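Local coordinates for Alr3790 protein (Anabaena sp., PDB 3HIX) that is of unknown function but carries a rhodanese-like domain, the fold used by sulfurtransferases and, in related forms, by some phosphatases, at residues Met34-Pro37 and Asp43-Ser46; Met36-Leu41 and Thr65-Asn70. All coordinates share one frame; numbering follows the deposited sequence.

Contact 1 (Met34-Pro37 and Asp43-Ser46); sequences MAMP and DRAS
The end of strand 34-35 and the residues just after it run beside helix 41-48, with Met36 and Arg44 nearest along the backbones, their CA atoms 6.9 Å apart. Met36 and Arg44 also carry most of the buried surface; the two side chains lie alongside each other and point opposite ways. Met36, built as selenomethionine, keeps its chain extended beyond CG, which carries the selenium up to the helix backbone: SE lies 3.6 Å from Ala45 N and 3.8 Å from Arg44 CB. The methyl carbon CE goes on past the carbonyl of Arg44, and the small Ala45 CB packs against SE at 4.0 Å. Strand 34-35 is an outer strand of the parallel sheet in this rhodanese-like domain, bonded through its backbone to strand 15-18, and Met36 also reaches Leu17 of that neighbouring strand; its side chain thus lies between strand 15-18 and helix 41-48. Arg44 runs the other way. Its CG stands beside the backbone N (chi1 -66°) and the chain stays straight from CG to NE, laying the arginine back over the strand end. The guanidinium presents an edge to the carbonyl of Ala35, where NH1 gives a weak hydrogen bond to Ala35 O at 2.9 Å, bent to 124° at the hydrogen. Pro37 packs beside the same nitrogen, its ring carbon CD 3.5 Å from Arg44 NH1. The aliphatic part of the arginine is used as well, Arg44 CD resting 4.0 Å from Met36 CG.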
HETATM    1  N   MSE A  34      -0.172   2.713   5.239  1.00 17.39           N
HETATM    2  CA  MSE A  34      -1.553   3.181   5.249  1.00 19.01           C
HETATM    3  C   MSE A  34      -2.434   2.287   4.388  1.00 18.67           C
HETATM    4  O   MSE A  34      -2.014   1.831   3.319  1.00 16.93           O
HETATM    5  CB  MSE A  34      -1.635   4.600   4.702  1.00 22.68           C
HETATM    6  CG  MSE A  34      -0.684   5.581   5.341  1.00 28.28           C
HETATM    7 SE   MSE A  34      -0.908   7.306   4.494  1.00 48.34          SE
HETATM    8  CE  MSE A  34      -2.651   7.735   5.201  1.00 45.27           C
ATOM      9  N   ALA A  35      -3.654   2.048   4.854  1.00 17.56           N
ATOM     10  CA  ALA A  35      -4.611   1.232   4.120  1.00 16.89           C
ATOM     11  C   ALA A  35      -5.257   2.060   3.008  1.00 21.16           C
ATOM     12  O   ALA A  35      -5.993   3.005   3.271  1.00 22.42           O
ATOM     13  CB  ALA A  35      -5.686   0.715   5.052  1.00 15.52           C
HETATM   14  N   MSE A  36      -4.982   1.699   1.766  1.00 17.57           N
HETATM   15  CA  MSE A  36      -5.573   2.413   0.645  1.00 18.93           C
HETATM   16  C   MSE A  36      -5.869   1.441  -0.478  1.00 19.50           C
HETATM   17  O   MSE A  36      -5.158   1.383  -1.467  1.00 20.91           O
HETATM   18  CB  MSE A  36      -4.643   3.534   0.170  1.00 15.45           C
HETATM   19  CG  MSE A  36      -4.755   4.823   1.026  1.00 24.00           C
HETATM   20 SE   MSE A  36      -3.907   6.358   0.175  1.00 53.47          SE
HETATM   21  CE  MSE A  36      -3.880   7.571   1.672  1.00 32.86           C
ATOM     22  N   PRO A  37      -6.929   0.641  -0.319  1.00 22.44           N
ATOM     23  CA  PRO A  37      -7.345  -0.349  -1.313  1.00 25.58           C
ATOM     24  C   PRO A  37      -7.493   0.277  -2.706  1.00 24.83           C
ATOM     25  O   PRO A  37      -7.921   1.424  -2.837  1.00 24.12           O
ATOM     26  CB  PRO A  37      -8.672  -0.853  -0.752  1.00 27.97           C
ATOM     27  CG  PRO A  37      -8.466  -0.737   0.732  1.00 26.44           C
ATOM     28  CD  PRO A  37      -7.827   0.619   0.849  1.00 25.95           C
ATOM     29  N   ASP A  43      -8.610   8.578  -4.827  1.00 33.17           N
ATOM     30  CA  ASP A  43      -9.360   9.509  -3.981  1.00 38.91           C
ATOM     31  C   ASP A  43      -8.644   9.794  -2.670  1.00 32.09           C
ATOM     32  O   ASP A  43      -8.359  10.944  -2.338  1.00 32.86           O
ATOM     33  CB  ASP A  43     -10.745   8.951  -3.654  1.00 46.76           C
ATOM     34  CG  ASP A  43     -11.675   8.975  -4.837  1.00 55.37           C
ATOM     35  OD1 ASP A  43     -11.446   9.778  -5.767  1.00 58.64           O
ATOM     36  OD2 ASP A  43     -12.652   8.201  -4.827  1.00 59.58           O
ATOM     37  N   ARG A  44      -8.349   8.737  -1.925  1.00 25.92           N
ATOM     38  CA  ARG A  44      -7.686   8.895  -0.638  1.00 27.60           C
ATOM     39  C   ARG A  44      -6.311   9.553  -0.712  1.00 25.56           C
ATOM     40  O   ARG A  44      -6.009  10.451   0.078  1.00 30.86           O
ATOM     41  CB  ARG A  44      -7.563   7.545   0.061  1.00 25.77           C
ATOM     42  CG  ARG A  44      -8.887   6.929   0.457  1.00 32.82           C
ATOM     43  CD  ARG A  44      -8.645   5.680   1.276  1.00 34.25           C
ATOM     44  NE  ARG A  44      -9.886   5.040   1.697  1.00 43.73           N
ATOM     45  CZ  ARG A  44      -9.931   3.930   2.426  1.00 46.56           C
ATOM     46  NH1 ARG A  44      -8.804   3.346   2.810  1.00 46.48           N
ATOM     47  NH2 ARG A  44     -11.098   3.406   2.776  1.00 42.24           N
ATOM     48  N   ALA A  45      -5.477   9.105  -1.644  1.00 20.20           N
ATOM     49  CA  ALA A  45      -4.145   9.678  -1.794  1.00 23.74           C
ATOM     50  C   ALA A  45      -4.223  11.150  -2.197  1.00 23.01           C
ATOM     51  O   ALA A  45      -3.445  11.977  -1.719  1.00 29.00           O
ATOM     52  CB  ALA A  45      -3.354   8.896  -2.827  1.00 23.82           C
ATOM     53  N   SER A  46      -5.162  11.475  -3.076  1.00 24.62           N
ATOM     54  CA  SER A  46      -5.326  12.852  -3.534  1.00 27.54           C
ATOM     55  C   SER A  46      -5.753  13.791  -2.413  1.00 27.50           C
ATOM     56  O   SER A  46      -5.425  14.973  -2.431  1.00 31.71           O
ATOM     57  CB  SER A  46      -6.361  12.918  -4.662  1.00 32.32           C
ATOM     58  OG  SER A  46      -5.943  12.162  -5.782  1.00 33.13           O
TER

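Contact 2 (Met36-Leu41 and Thr65-Asn70)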
HETATM    1  N   MSE A  36      -4.982   1.699   1.766  1.00 17.57           N
HETATM    2  CA  MSE A  36      -5.573   2.413   0.645  1.00 18.93           C
HETATM    3  C   MSE A  36      -5.869   1.441  -0.478  1.00 19.50           C
HETATM    4  O   MSE A  36      -5.158   1.383  -1.467  1.00 20.91           O
HETATM    5  CB  MSE A  36      -4.643   3.534   0.170  1.00 15.45           C
HETATM    6  CG  MSE A  36      -4.755   4.823   1.026  1.00 24.00           C
HETATM    7 SE   MSE A  36      -3.907   6.358   0.175  1.00 53.47          SE
HETATM    8  CE  MSE A  36      -3.880   7.571   1.672  1.00 32.86           C
ATOM      9  N   PRO A  37      -6.929   0.641  -0.319  1.00 22.44           N
ATOM     10  CA  PRO A  37      -7.345  -0.349  -1.313  1.00 25.58           C
ATOM     11  C   PRO A  37      -7.493   0.277  -2.706  1.00 24.83           C
ATOM     12  O   PRO A  37      -7.921   1.424  -2.837  1.00 24.12           O
ATOM     13  CB  PRO A  37      -8.672  -0.853  -0.752  1.00 27.97           C
ATOM     14  CG  PRO A  37      -8.466  -0.737   0.732  1.00 26.44           C
ATOM     15  CD  PRO A  37      -7.827   0.619   0.849  1.00 25.95           C
ATOM     16  N   ILE A  38      -7.138  -0.495  -3.730  1.00 23.17           N
ATOM     17  CA  ILE A  38      -7.194  -0.057  -5.124  1.00 25.14           C
ATOM     18  C   ILE A  38      -8.401   0.799  -5.501  1.00 24.59           C
ATOM     19  O   ILE A  38      -8.249   1.872  -6.085  1.00 21.34           O
ATOM     20  CB  ILE A  38      -7.148  -1.281  -6.084  1.00 36.14           C
ATOM     21  CG1 ILE A  38      -5.697  -1.708  -6.326  1.00 38.02           C
ATOM     22  CG2 ILE A  38      -7.821  -0.942  -7.408  1.00 43.86           C
ATOM     23  CD1 ILE A  38      -4.913  -0.760  -7.227  1.00 26.85           C
ATOM     24  N   GLU A  39      -9.595   0.323  -5.176  1.00 27.45           N
ATOM     25  CA  GLU A  39     -10.814   1.043  -5.518  1.00 35.09           C
ATOM     26  C   GLU A  39     -10.908   2.479  -4.997  1.00 31.29           C
ATOM     27  O   GLU A  39     -11.549   3.312  -5.629  1.00 26.94           O
ATOM     28  CB  GLU A  39     -12.040   0.254  -5.054  1.00 46.97           C
ATOM     29  CG  GLU A  39     -12.231  -1.099  -5.734  1.00 63.04           C
ATOM     30  CD  GLU A  39     -11.164  -2.116  -5.353  1.00 74.62           C
ATOM     31  OE1 GLU A  39     -10.586  -1.990  -4.249  1.00 75.61           O
ATOM     32  OE2 GLU A  39     -10.918  -3.050  -6.148  1.00 77.53           O
ATOM     33  N   ASP A  40     -10.282   2.777  -3.861  1.00 27.94           N
ATOM     34  CA  ASP A  40     -10.337   4.134  -3.304  1.00 28.01           C
ATOM     35  C   ASP A  40      -8.989   4.846  -3.275  1.00 26.70           C
ATOM     36  O   ASP A  40      -8.874   5.951  -2.756  1.00 27.46           O
ATOM     37  CB  ASP A  40     -10.895   4.105  -1.881  1.00 31.43           C
ATOM     38  CG  ASP A  40     -12.387   3.879  -1.850  1.00 35.31           C
ATOM     39  OD1 ASP A  40     -13.115   4.664  -2.494  1.00 41.21           O
ATOM     40  OD2 ASP A  40     -12.828   2.922  -1.180  1.00 37.51           O
ATOM     41  N   LEU A  41      -7.978   4.215  -3.856  1.00 26.68           N
ATOM     42  CA  LEU A  41      -6.628   4.762  -3.865  1.00 25.63           C
ATOM     43  C   LEU A  41      -6.454   6.200  -4.353  1.00 23.20           C
ATOM     44  O   LEU A  41      -5.970   7.054  -3.613  1.00 27.06           O
ATOM     45  CB  LEU A  41      -5.716   3.849  -4.669  1.00 20.60           C
ATOM     46  CG  LEU A  41      -4.257   4.281  -4.783  1.00 17.10           C
ATOM     47  CD1 LEU A  41      -3.613   4.430  -3.401  1.00 17.27           C
ATOM     48  CD2 LEU A  41      -3.535   3.247  -5.611  1.00 16.11           C
ATOM     49  N   THR A  65       0.150  -4.330  -7.896  1.00 16.95           N
ATOM     50  CA  THR A  65       1.100  -3.295  -7.503  1.00 17.17           C
ATOM     51  C   THR A  65       1.284  -2.318  -8.665  1.00 19.53           C
ATOM     52  O   THR A  65       1.114  -1.113  -8.498  1.00 17.51           O
ATOM     53  CB  THR A  65       2.444  -3.933  -7.092  1.00 18.63           C
ATOM     54  OG1 THR A  65       2.225  -4.762  -5.944  1.00 21.58           O
ATOM     55  CG2 THR A  65       3.471  -2.879  -6.729  1.00 14.60           C
ATOM     56  N   SER A  66       1.596  -2.847  -9.848  1.00 21.27           N
ATOM     57  CA  SER A  66       1.782  -2.021 -11.042  1.00 19.71           C
ATOM     58  C   SER A  66       0.553  -1.177 -11.336  1.00 18.95           C
ATOM     59  O   SER A  66       0.672  -0.005 -11.680  1.00 19.25           O
ATOM     60  CB  SER A  66       2.082  -2.890 -12.263  1.00 24.32           C
ATOM     61  OG  SER A  66       3.399  -3.387 -12.222  1.00 29.91           O
ATOM     62  N   GLN A  67      -0.629  -1.775 -11.216  1.00 18.47           N
ATOM     63  CA  GLN A  67      -1.866  -1.034 -11.461  1.00 17.57           C
ATOM     64  C   GLN A  67      -1.931   0.197 -10.550  1.00 14.99           C
ATOM     65  O   GLN A  67      -2.200   1.306 -11.000  1.00 19.07           O
ATOM     66  CB  GLN A  67      -3.090  -1.918 -11.203  1.00 19.92           C
ATOM     67  CG  GLN A  67      -4.411  -1.152 -11.277  1.00 25.90           C
ATOM     68  CD  GLN A  67      -5.626  -2.001 -10.926  1.00 37.26           C
ATOM     69  OE1 GLN A  67      -6.757  -1.512 -10.938  1.00 39.64           O
ATOM     70  NE2 GLN A  67      -5.398  -3.270 -10.610  1.00 38.04           N
ATOM     71  N   ALA A  68      -1.681  -0.009  -9.263  1.00 17.33           N
ATOM     72  CA  ALA A  68      -1.711   1.085  -8.293  1.00 17.12           C
ATOM     73  C   ALA A  68      -0.681   2.179  -8.607  1.00 12.06           C
ATOM     74  O   ALA A  68      -0.986   3.371  -8.540  1.00 13.13           O
ATOM     75  CB  ALA A  68      -1.486   0.524  -6.884  1.00 19.83           C
ATOM     76  N   VAL A  69       0.539   1.782  -8.963  1.00 15.23           N
ATOM     77  CA  VAL A  69       1.577   2.762  -9.275  1.00 19.35           C
ATOM     78  C   VAL A  69       1.195   3.587 -10.498  1.00 21.70           C
ATOM     79  O   VAL A  69       1.419   4.789 -10.538  1.00 21.15           O
ATOM     80  CB  VAL A  69       2.933   2.086  -9.545  1.00 19.29           C
ATOM     81  CG1 VAL A  69       3.972   3.134  -9.916  1.00 22.70           C
ATOM     82  CG2 VAL A  69       3.384   1.322  -8.311  1.00 20.36           C
ATOM     83  N   ASN A  70       0.627   2.929 -11.501  1.00 20.70           N
ATOM     84  CA  ASN A  70       0.214   3.615 -12.720  1.00 24.78           C
ATOM     85  C   ASN A  70      -0.926   4.595 -12.401  1.00 19.30           C
ATOM     86  O   ASN A  70      -0.939   5.721 -12.890  1.00 20.33           O
ATOM     87  CB  ASN A  70      -0.208   2.583 -13.780  1.00 26.05           C
ATOM     88  CG  ASN A  70       0.976   1.798 -14.342  1.00 34.67           C
ATOM     89  OD1 ASN A  70       0.811   0.706 -14.890  1.00 42.47           O
ATOM     90  ND2 ASN A  70       2.174   2.359 -14.217  1.00 30.09           N
TER
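The turn that follows strand 34-35 and leads into helix 41-48 comes up beside helix 62-74, and the two backbones are nearest at Ile38 and Ala68, whose CA atoms are 6.4 Å apart. In the alpha/beta architecture of the rhodanese-like domain this joins the two connections that bracket strand 55-58, for helix 41-48 leads into that strand and helix 62-74 leaves it for strand 80-82. The turn is tied by its own backbone, with Asp40 N bonded to Pro37 O and Leu41 N to Ile38 O; both Ile38 and Leu41 have their CB directed toward helix 62-74. No hydrogen bond crosses between 36-41 and 65-70; the contact is made mainly by apolar groups around one small residue, Ala68. This alanine offers its methyl to two branched side chains: Ile38 CD1 lies 3.7 Å from Ala68 CB, and Leu41 CD2 lies 3.6 Å from Ala68 CB. Leu41 gets there with CG anti to the backbone N (chi1 180°), and the same CD2 also passes 3.9 Å from Ala68 O. Val19 touches both Leu41 and Ala68, while Leu72, a turn further along the helix, adds to the packing on Leu41. At the exposed border Gln67 crosses Ile38 obliquely. Its chain is fully extended and brings its CG and amide up against the isoleucine: Gln67 CD is 4.0 Å from Ile38 CD1, and Gln67 OE1 stands 3.7 Å from the other branch of that residue, the methyl Ile38 CG2.

How the contacts relate
Contacts 1 and 2 start from the same piece of chain, sharing Met36 and Pro37, and their centres lie about 8 Å apart. Contact 1 is local, with five residues between its segments, and sets helix 41-48 against the strand that precedes it. Contact 2 reaches across 23 intervening residues to helix 62-74. Leu41 joins the two: it faces Ala68 in contact 2 and also touches Met36, whose selenium packs on the helix in contact 1. Helix 62-74 follows the loop after strand 55-58, where rhodaneses carry their active site; no catalytic role is established here. Neither contact includes a manganese ligand; the side chain of Ala35 in contact 1 is about 13 Å from a bound manganese ion.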